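Local structure of penicillin binding protein 2X (Streptococcus thermophilus, 5U47) at residues 323-328 with 362-367; 338-343 with 351-356; 349-352 with 358-361. The protein probably cross-links peptidoglycan strands in the septal cell wall as a transpeptidase, a class of enzyme inactivated when beta-lactams acylate the active-site serine. The protein carries 1 engineered substitution. All blocks are in the same frame, centred on the assembly; numbering follows the deposited sequence.

Interaction 1 of 3, residues 323-328 with 362-367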
loop_
_atom_site.group_PDB
_atom_site.type_symbol
_atom_site.label_atom_id
_atom_site.label_comp_id
_atom_site.label_asym_id
_atom_site.label_seq_id
_atom_site.Cartn_x
_atom_site.Cartn_y
_atom_site.Cartn_z
ATOM N N ILE A 323 -15.279 13.465 -33.090
ATOM C CA ILE A 323 -14.919 14.835 -32.783
ATOM C C ILE A 323 -13.428 14.977 -33.008
ATOM O O ILE A 323 -12.656 14.074 -32.686
ATOM C CB ILE A 323 -15.345 15.255 -31.353
ATOM C CG1 ILE A 323 -15.075 16.747 -31.137
ATOM C CG2 ILE A 323 -14.643 14.429 -30.282
ATOM C CD1 ILE A 323 -15.703 17.301 -29.880
ATOM N N LYS A 324 -13.032 16.117 -33.562
ATOM C CA LYS A 324 -11.641 16.347 -33.916
ATOM C C LYS A 324 -11.008 17.378 -32.981
ATOM O O LYS A 324 -11.572 18.436 -32.750
ATOM C CB LYS A 324 -11.577 16.824 -35.364
ATOM C CG LYS A 324 -10.356 16.351 -36.132
ATOM C CD LYS A 324 -10.400 16.850 -37.575
ATOM C CE LYS A 324 -9.478 16.050 -38.491
ATOM N NZ LYS A 324 -8.091 15.914 -37.954
ATOM N N VAL A 325 -9.849 17.038 -32.430
ATOM C CA VAL A 325 -9.102 17.935 -31.556
ATOM C C VAL A 325 -7.693 18.006 -32.113
ATOM O O VAL A 325 -6.993 16.993 -32.163
ATOM C CB VAL A 325 -9.064 17.434 -30.105
ATOM C CG1 VAL A 325 -8.183 18.343 -29.256
ATOM C CG2 VAL A 325 -10.476 17.363 -29.549
ATOM N N GLY A 326 -7.281 19.205 -32.514
ATOM C CA GLY A 326 -5.983 19.395 -33.140
ATOM C C GLY A 326 -6.020 18.652 -34.464
ATOM O O GLY A 326 -6.888 18.917 -35.296
ATOM N N ASP A 327 -5.107 17.694 -34.620
ATOM C CA ASP A 327 -5.013 16.863 -35.813
ATOM C C ASP A 327 -5.363 15.410 -35.468
ATOM O O ASP A 327 -4.982 14.496 -36.191
ATOM C CB ASP A 327 -3.590 16.948 -36.393
ATOM C CG ASP A 327 -3.187 18.377 -36.786
ATOM O OD1 ASP A 327 -4.021 19.118 -37.358
ATOM O OD2 ASP A 327 -2.018 18.752 -36.547
ATOM N N VAL A 328 -6.103 15.209 -34.374
ATOM C CA VAL A 328 -6.469 13.868 -33.893
ATOM C C VAL A 328 -7.987 13.654 -33.938
ATOM O O VAL A 328 -8.749 14.556 -33.610
ATOM C CB VAL A 328 -5.940 13.649 -32.457
ATOM C CG1 VAL A 328 -6.403 12.309 -31.883
ATOM C CG2 VAL A 328 -4.418 13.748 -32.451
ATOM N N LEU A 362 -17.876 17.593 -23.223
ATOM C CA LEU A 362 -17.983 18.180 -21.879
ATOM C C LEU A 362 -16.681 18.883 -21.495
ATOM O O LEU A 362 -16.710 19.968 -20.900
ATOM C CB LEU A 362 -18.356 17.124 -20.823
ATOM C CG LEU A 362 -19.788 16.574 -20.874
ATOM C CD1 LEU A 362 -20.007 15.503 -19.810
ATOM C CD2 LEU A 362 -20.804 17.704 -20.728
ATOM N N GLU A 363 -15.552 18.264 -21.855
ATOM C CA GLU A 363 -14.221 18.837 -21.617
ATOM C C GLU A 363 -14.045 20.171 -22.353
ATOM O O GLU A 363 -13.511 21.118 -21.781
ATOM C CB GLU A 363 -13.120 17.858 -22.048
ATOM C CG GLU A 363 -11.699 18.246 -21.631
ATOM C CD GLU A 363 -11.036 19.319 -22.490
ATOM O OE1 GLU A 363 -11.258 19.366 -23.708
ATOM O OE2 GLU A 363 -10.261 20.121 -21.928
ATOM N N GLN A 364 -14.495 20.224 -23.605
ATOM C CA GLN A 364 -14.401 21.448 -24.413
ATOM C C GLN A 364 -15.319 22.552 -23.882
ATOM O O GLN A 364 -14.983 23.726 -23.961
ATOM C CB GLN A 364 -14.723 21.159 -25.883
ATOM C CG GLN A 364 -13.700 20.277 -26.588
ATOM C CD GLN A 364 -14.032 20.024 -28.051
ATOM O OE1 GLN A 364 -15.013 20.542 -28.586
ATOM N NE2 GLN A 364 -13.207 19.223 -28.703
ATOM N N ALA A 365 -16.462 22.155 -23.325
ATOM C CA ALA A 365 -17.446 23.105 -22.766
ATOM C C ALA A 365 -16.934 23.786 -21.507
ATOM O O ALA A 365 -17.285 24.922 -21.235
ATOM C CB ALA A 365 -18.760 22.400 -22.462
ATOM N N MET A 366 -16.136 23.080 -20.715
ATOM C CA MET A 366 -15.568 23.699 -19.526
ATOM C C MET A 366 -14.256 24.370 -19.934
ATOM O O MET A 366 -13.886 25.391 -19.376
ATOM C CB MET A 366 -15.420 22.697 -18.363
ATOM C CG MET A 366 -14.340 21.654 -18.476
ATOM S SD MET A 366 -14.351 20.572 -17.007
ATOM C CE MET A 366 -15.706 19.465 -17.398
ATOM N N GLY A 367 -13.584 23.803 -20.939
ATOM C CA GLY A 367 -12.319 24.349 -21.450
ATOM C C GLY A 367 -11.098 23.677 -20.852
ATOM O O GLY A 367 -11.152 23.139 -19.727
#
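The amide nitrogen NE2 of Gln364 touches two methyl groups at once, 3.4 Å from Ile323 CD1 and likewise 3.4 Å from Val325 CG2. Both methyls belong to the first strand of a beta-hairpin with a two-residue turn, which sits beside helix 356-366 within the transpeptidase domain. The axes of strand 323-325 and of helix segment 362-366 come within 11.7 Å and diverge by 50°, so a long side chain has to span the gap. Gln364 does this with CG anti to its carbonyl carbon (chi1 -67°) and an extended chain beyond, which carries the amide to the strand. Ile323 comes to meet it from the opposite direction, its CD1 also 3.6 Å from Gln364 OE1, whereas Val325 slides past alongside. No hydrogen bond crosses between the segments; the contact is van der Waals packing of an amide on aliphatic carbons at the surface. Gln364 has two modelled conformers; this contact is that of one. Val325 also packs on Ala404 of helix 400-405. The hairpin closes through a type II' turn with Gly326 at its second position, bonded from Val325 N to Val328 O at 3.0 Å and from Val328 N to Val325 O at 3.0 Å.

Interaction 2 of 3, residues 338-343 with 351-356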
loop_
_atom_site.group_PDB
_atom_site.type_symbol
_atom_site.label_atom_id
_atom_site.label_comp_id
_atom_site.label_asym_id
_atom_site.label_seq_id
_atom_site.Cartn_x
_atom_site.Cartn_y
_atom_site.Cartn_z
ATOM N N GLY A 338 -17.705 -0.902 -35.513
ATOM C CA GLY A 338 -18.770 -1.077 -36.503
ATOM C C GLY A 338 -20.126 -1.544 -36.003
ATOM O O GLY A 338 -20.934 -2.041 -36.787
ATOM N N ILE A 339 -20.392 -1.366 -34.714
ATOM C CA ILE A 339 -21.669 -1.789 -34.131
ATOM C C ILE A 339 -22.816 -0.892 -34.610
ATOM O O ILE A 339 -23.920 -1.377 -34.844
ATOM C CB ILE A 339 -21.625 -1.788 -32.580
ATOM C CG1 ILE A 339 -20.402 -2.574 -32.050
ATOM C CG2 ILE A 339 -22.934 -2.315 -31.993
ATOM C CD1 ILE A 339 -20.317 -4.017 -32.503
ATOM N N SER A 340 -22.553 0.410 -34.743
ATOM C CA SER A 340 -23.570 1.356 -35.230
ATOM C C SER A 340 -22.965 2.449 -36.112
ATOM O O SER A 340 -21.763 2.730 -36.055
ATOM C CB SER A 340 -24.340 1.998 -34.067
ATOM O OG SER A 340 -23.527 2.894 -33.336
ATOM N N LYS A 341 -23.826 3.051 -36.930
ATOM C CA LYS A 341 -23.438 4.131 -37.837
ATOM C C LYS A 341 -23.353 5.463 -37.084
ATOM O O LYS A 341 -22.828 6.450 -37.609
ATOM C CB LYS A 341 -24.455 4.262 -38.980
ATOM C CG LYS A 341 -24.801 2.962 -39.705
ATOM C CD LYS A 341 -23.579 2.260 -40.273
ATOM C CE LYS A 341 -23.973 0.988 -41.005
ATOM N NZ LYS A 341 -22.794 0.257 -41.546
ATOM N N GLY A 342 -23.877 5.476 -35.857
ATOM C CA GLY A 342 -23.895 6.668 -35.010
ATOM C C GLY A 342 -25.270 6.809 -34.391
ATOM O O GLY A 342 -26.212 6.153 -34.828
ATOM N N ARG A 343 -25.390 7.653 -33.368
ATOM C CA ARG A 343 -26.678 7.864 -32.703
ATOM C C ARG A 343 -26.686 9.138 -31.850
ATOM O O ARG A 343 -25.636 9.608 -31.389
ATOM C CB ARG A 343 -27.041 6.629 -31.861
ATOM C CG ARG A 343 -28.286 6.759 -30.980
ATOM C CD ARG A 343 -28.702 5.429 -30.361
ATOM N NE ARG A 343 -27.573 4.704 -29.762
ATOM C CZ ARG A 343 -27.680 3.559 -29.087
ATOM N NH1 ARG A 343 -28.869 3.003 -28.862
ATOM N NH2 ARG A 343 -26.583 2.981 -28.603
ATOM N N PHE A 351 -22.699 9.116 -20.946
ATOM C CA PHE A 351 -21.877 8.732 -19.787
ATOM C C PHE A 351 -22.110 7.254 -19.512
ATOM O O PHE A 351 -21.158 6.503 -19.330
ATOM C CB PHE A 351 -22.198 9.563 -18.546
ATOM C CG PHE A 351 -21.412 9.152 -17.316
ATOM C CD1 PHE A 351 -20.077 9.512 -17.169
ATOM C CD2 PHE A 351 -22.007 8.419 -16.306
ATOM C CE1 PHE A 351 -19.352 9.134 -16.038
ATOM C CE2 PHE A 351 -21.289 8.039 -15.175
ATOM C CZ PHE A 351 -19.961 8.395 -15.045
ATOM N N SER A 352 -23.375 6.835 -19.540
ATOM C CA SER A 352 -23.712 5.433 -19.302
ATOM C C SER A 352 -23.078 4.533 -20.356
ATOM O O SER A 352 -22.589 3.446 -20.045
ATOM C CB SER A 352 -25.235 5.239 -19.262
ATOM O OG SER A 352 -25.792 5.879 -18.121
ATOM N N TYR A 353 -23.067 5.043 -21.585
ATOM C CA TYR A 353 -22.556 4.367 -22.762
ATOM C C TYR A 353 -21.043 4.433 -22.899
ATOM O O TYR A 353 -20.463 3.777 -23.763
ATOM C CB TYR A 353 -23.225 5.036 -23.983
ATOM C CG TYR A 353 -23.067 4.364 -25.318
ATOM C CD1 TYR A 353 -23.824 3.243 -25.634
ATOM C CD2 TYR A 353 -22.220 4.892 -26.304
ATOM C CE1 TYR A 353 -23.718 2.629 -26.868
ATOM C CE2 TYR A 353 -22.111 4.287 -27.559
ATOM C CZ TYR A 353 -22.863 3.151 -27.826
ATOM O OH TYR A 353 -22.791 2.524 -29.050
ATOM N N SER A 354 -20.409 5.221 -22.038
ATOM C CA SER A 354 -18.971 5.455 -22.075
ATOM C C SER A 354 -18.564 6.044 -23.443
ATOM O O SER A 354 -17.618 5.588 -24.079
ATOM C CB SER A 354 -18.191 4.196 -21.742
ATOM O OG SER A 354 -16.882 4.538 -21.284
ATOM N N SER A 355 -19.282 7.082 -23.855
ATOM C CA SER A 355 -18.999 7.788 -25.097
ATOM C C SER A 355 -17.831 8.761 -24.943
ATOM O O SER A 355 -17.947 9.752 -24.228
ATOM C CB SER A 355 -20.239 8.565 -25.552
ATOM O OG SER A 355 -19.958 9.395 -26.677
ATOM N N ASN A 356 -16.711 8.467 -25.609
ATOM C CA ASN A 356 -15.546 9.368 -25.622
ATOM C C ASN A 356 -15.893 10.736 -26.222
ATOM O O ASN A 356 -15.375 11.767 -25.778
ATOM C CB ASN A 356 -14.396 8.787 -26.447
ATOM C CG ASN A 356 -13.697 7.641 -25.771
ATOM O OD1 ASN A 356 -13.893 7.359 -24.587
ATOM N ND2 ASN A 356 -12.842 6.987 -26.521
HETATM O O HOH W 1 -23.693 4.584 -30.979
#
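Arg343 NH2 rests 3.4 Å from Tyr353 CE1 and 3.8 Å from Tyr353 CZ. The guanidinium presents its edge, with the ring carbon CZ in its plane, and the two flat groups stand nearly perpendicular, 86° apart; NH2 meets the ring obliquely, by contact rather than a hydrogen bond. A bend at chi3 (47°) in an otherwise extended chain turns the arginine head onto the tyrosine. Beside it, one water ties the loop to the ring, 2.9 Å from Ser340 OG and 3.0 Å from Tyr353 OH, because the two hydroxyls themselves are 4.4 Å apart. Tyr353 OH has a direct partner too, Ser334 OG, while Arg343 NH1 forms a salt bridge with Glu481. Tyr353 immediately precedes Ser354-Ser355-Asn356, which fits the SxN motif of penicillin-binding transpeptidases. Ser354, with positive phi, closes a Schellman motif after helix 347-352, and its OG is hydrogen-bonded to Lys298 NZ and Lys505 NZ, the probable SxxK and KSG lysines; Asn356 OD1 also binds Lys298 NZ. Ser355, the N-cap of the next helix, turns OG to Gly358 N and is held further by Asp332 and Tyr317.

Interaction 3 of 3, residues 349-352 with 358-361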
loop_
_atom_site.group_PDB
_atom_site.type_symbol
_atom_site.label_atom_id
_atom_site.label_comp_id
_atom_site.label_asym_id
_atom_site.label_seq_id
_atom_site.Cartn_x
_atom_site.Cartn_y
_atom_site.Cartn_z
ATOM N N GLN A 349 -26.825 9.648 -20.940
ATOM C CA GLN A 349 -26.788 8.401 -21.699
ATOM C C GLN A 349 -25.389 8.141 -22.242
ATOM O O GLN A 349 -24.908 7.030 -22.164
ATOM C CB GLN A 349 -27.817 8.416 -22.848
ATOM C CG GLN A 349 -29.269 8.324 -22.384
ATOM C CD GLN A 349 -30.266 8.543 -23.512
ATOM O OE1 GLN A 349 -29.962 9.205 -24.507
ATOM N NE2 GLN A 349 -31.470 7.991 -23.358
ATOM N N GLY A 350 -24.744 9.169 -22.787
ATOM C CA GLY A 350 -23.376 9.039 -23.282
ATOM C C GLY A 350 -22.417 8.647 -22.160
ATOM O O GLY A 350 -21.427 7.930 -22.388
ATOM N N PHE A 351 -22.699 9.116 -20.946
ATOM C CA PHE A 351 -21.877 8.732 -19.787
ATOM C C PHE A 351 -22.110 7.254 -19.512
ATOM O O PHE A 351 -21.158 6.503 -19.330
ATOM C CB PHE A 351 -22.198 9.563 -18.546
ATOM C CG PHE A 351 -21.412 9.152 -17.316
ATOM C CD1 PHE A 351 -20.077 9.512 -17.169
ATOM C CD2 PHE A 351 -22.007 8.419 -16.306
ATOM C CE1 PHE A 351 -19.352 9.134 -16.038
ATOM C CE2 PHE A 351 -21.289 8.039 -15.175
ATOM C CZ PHE A 351 -19.961 8.395 -15.045
ATOM N N SER A 352 -23.375 6.835 -19.540
ATOM C CA SER A 352 -23.712 5.433 -19.302
ATOM C C SER A 352 -23.078 4.533 -20.356
ATOM O O SER A 352 -22.589 3.446 -20.045
ATOM C CB SER A 352 -25.235 5.239 -19.262
ATOM O OG SER A 352 -25.792 5.879 -18.121
ATOM N N GLY A 358 -18.925 12.276 -26.255
ATOM C CA GLY A 358 -19.740 13.012 -25.299
ATOM C C GLY A 358 -18.888 13.607 -24.193
ATOM O O GLY A 358 -19.085 14.754 -23.789
ATOM N N MET A 359 -17.914 12.842 -23.723
ATOM C CA MET A 359 -17.050 13.327 -22.642
ATOM C C MET A 359 -16.098 14.404 -23.166
ATOM O O MET A 359 -15.896 15.424 -22.521
ATOM C CB MET A 359 -16.310 12.171 -21.974
ATOM C CG MET A 359 -17.201 11.166 -21.250
ATOM S SD MET A 359 -18.553 11.801 -20.224
ATOM C CE MET A 359 -19.922 11.925 -21.355
ATOM N N THR A 360 -15.550 14.199 -24.355
ATOM C CA THR A 360 -14.689 15.212 -24.956
ATOM C C THR A 360 -15.469 16.530 -25.133
ATOM O O THR A 360 -14.936 17.597 -24.873
ATOM C CB THR A 360 -14.125 14.726 -26.281
ATOM O OG1 THR A 360 -13.376 13.530 -26.049
ATOM C CG2 THR A 360 -13.227 15.793 -26.915
ATOM N N MET A 361 -16.733 16.444 -25.543
ATOM C CA MET A 361 -17.568 17.643 -25.658
ATOM C C MET A 361 -17.703 18.360 -24.305
ATOM O O MET A 361 -17.638 19.593 -24.246
ATOM C CB MET A 361 -18.950 17.309 -26.242
ATOM C CG MET A 361 -18.931 17.062 -27.739
ATOM S SD MET A 361 -20.465 16.335 -28.357
ATOM C CE MET A 361 -20.249 16.501 -30.128
#
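Gly350 and Gly358 bring the backbones of consecutive helices 347-352 and 356-366 together, CA to CA 5.8 Å, and the gap widens to 7.3 Å between the CA atoms of Phe351 and Met359. This is packing of two consecutive helices across a short loop in the transpeptidase domain; the loop supplies the two serines of a segment that fits the SxN motif, and its Asn356 starts the next helix. Neither glycine brings a side chain of its own to the close point; Met359 packs alongside, its CE tucked in beside both. Its chain bends twice, at chi2 (-43°) and chi3 (89°), which curls the thioether back against the neighbouring helix instead of letting it extend away. The methyl CE thereby lies against the peptide link between Gly350 and Phe351, 4.2 Å from Gly350 C and 4.0 Å from Phe351 N. The sulfur takes a different target, the phenyl ring of Phe351: Met359 SD is 4.1 Å from Phe351 CD1 and 5.5 Å from the ring centroid, 89° off the ring normal. This is a Met-aromatic contact made at the ring edge, where the sulfur meets the rim of C-H groups and not the pi face; the two side chains cross at a slant. Both belong to the buried core. Phe351 also packs on Leu302 of helix 297-308 and on Met473 and Val476 of helix 463-478, while Met359 touches Leu301. Each of the two also touches Lys298, the lysine that probably belongs to the SxxK motif, so this apolar layer probably borders the active site. Folded back on its own helix, the methyl group Met359 CE comes within 4.1 Å of Gly358 CA.

Overall arrangement
Interaction 3 is the buried member of the set, interaction 2 is partly buried and interaction 1 lies at the surface. Interactions 1 and 3 share helix 356-366 and touch each other: Ile323 CG2 of the hairpin packs 3.9 Å from Thr360 CG2. Interactions 2 and 3 share helix 347-352, and Ser355 N probably donates a hydrogen bond to Gly350 O, 2.7 Å away. Both are nested within the chain loop that interaction 1 closes. Chemistry follows depth: sulfur, ring and bare glycine backbone in the core; water, hydroxyls and a guanidinium where loop meets ring; an amide lying on aliphatic methyls at the outer face.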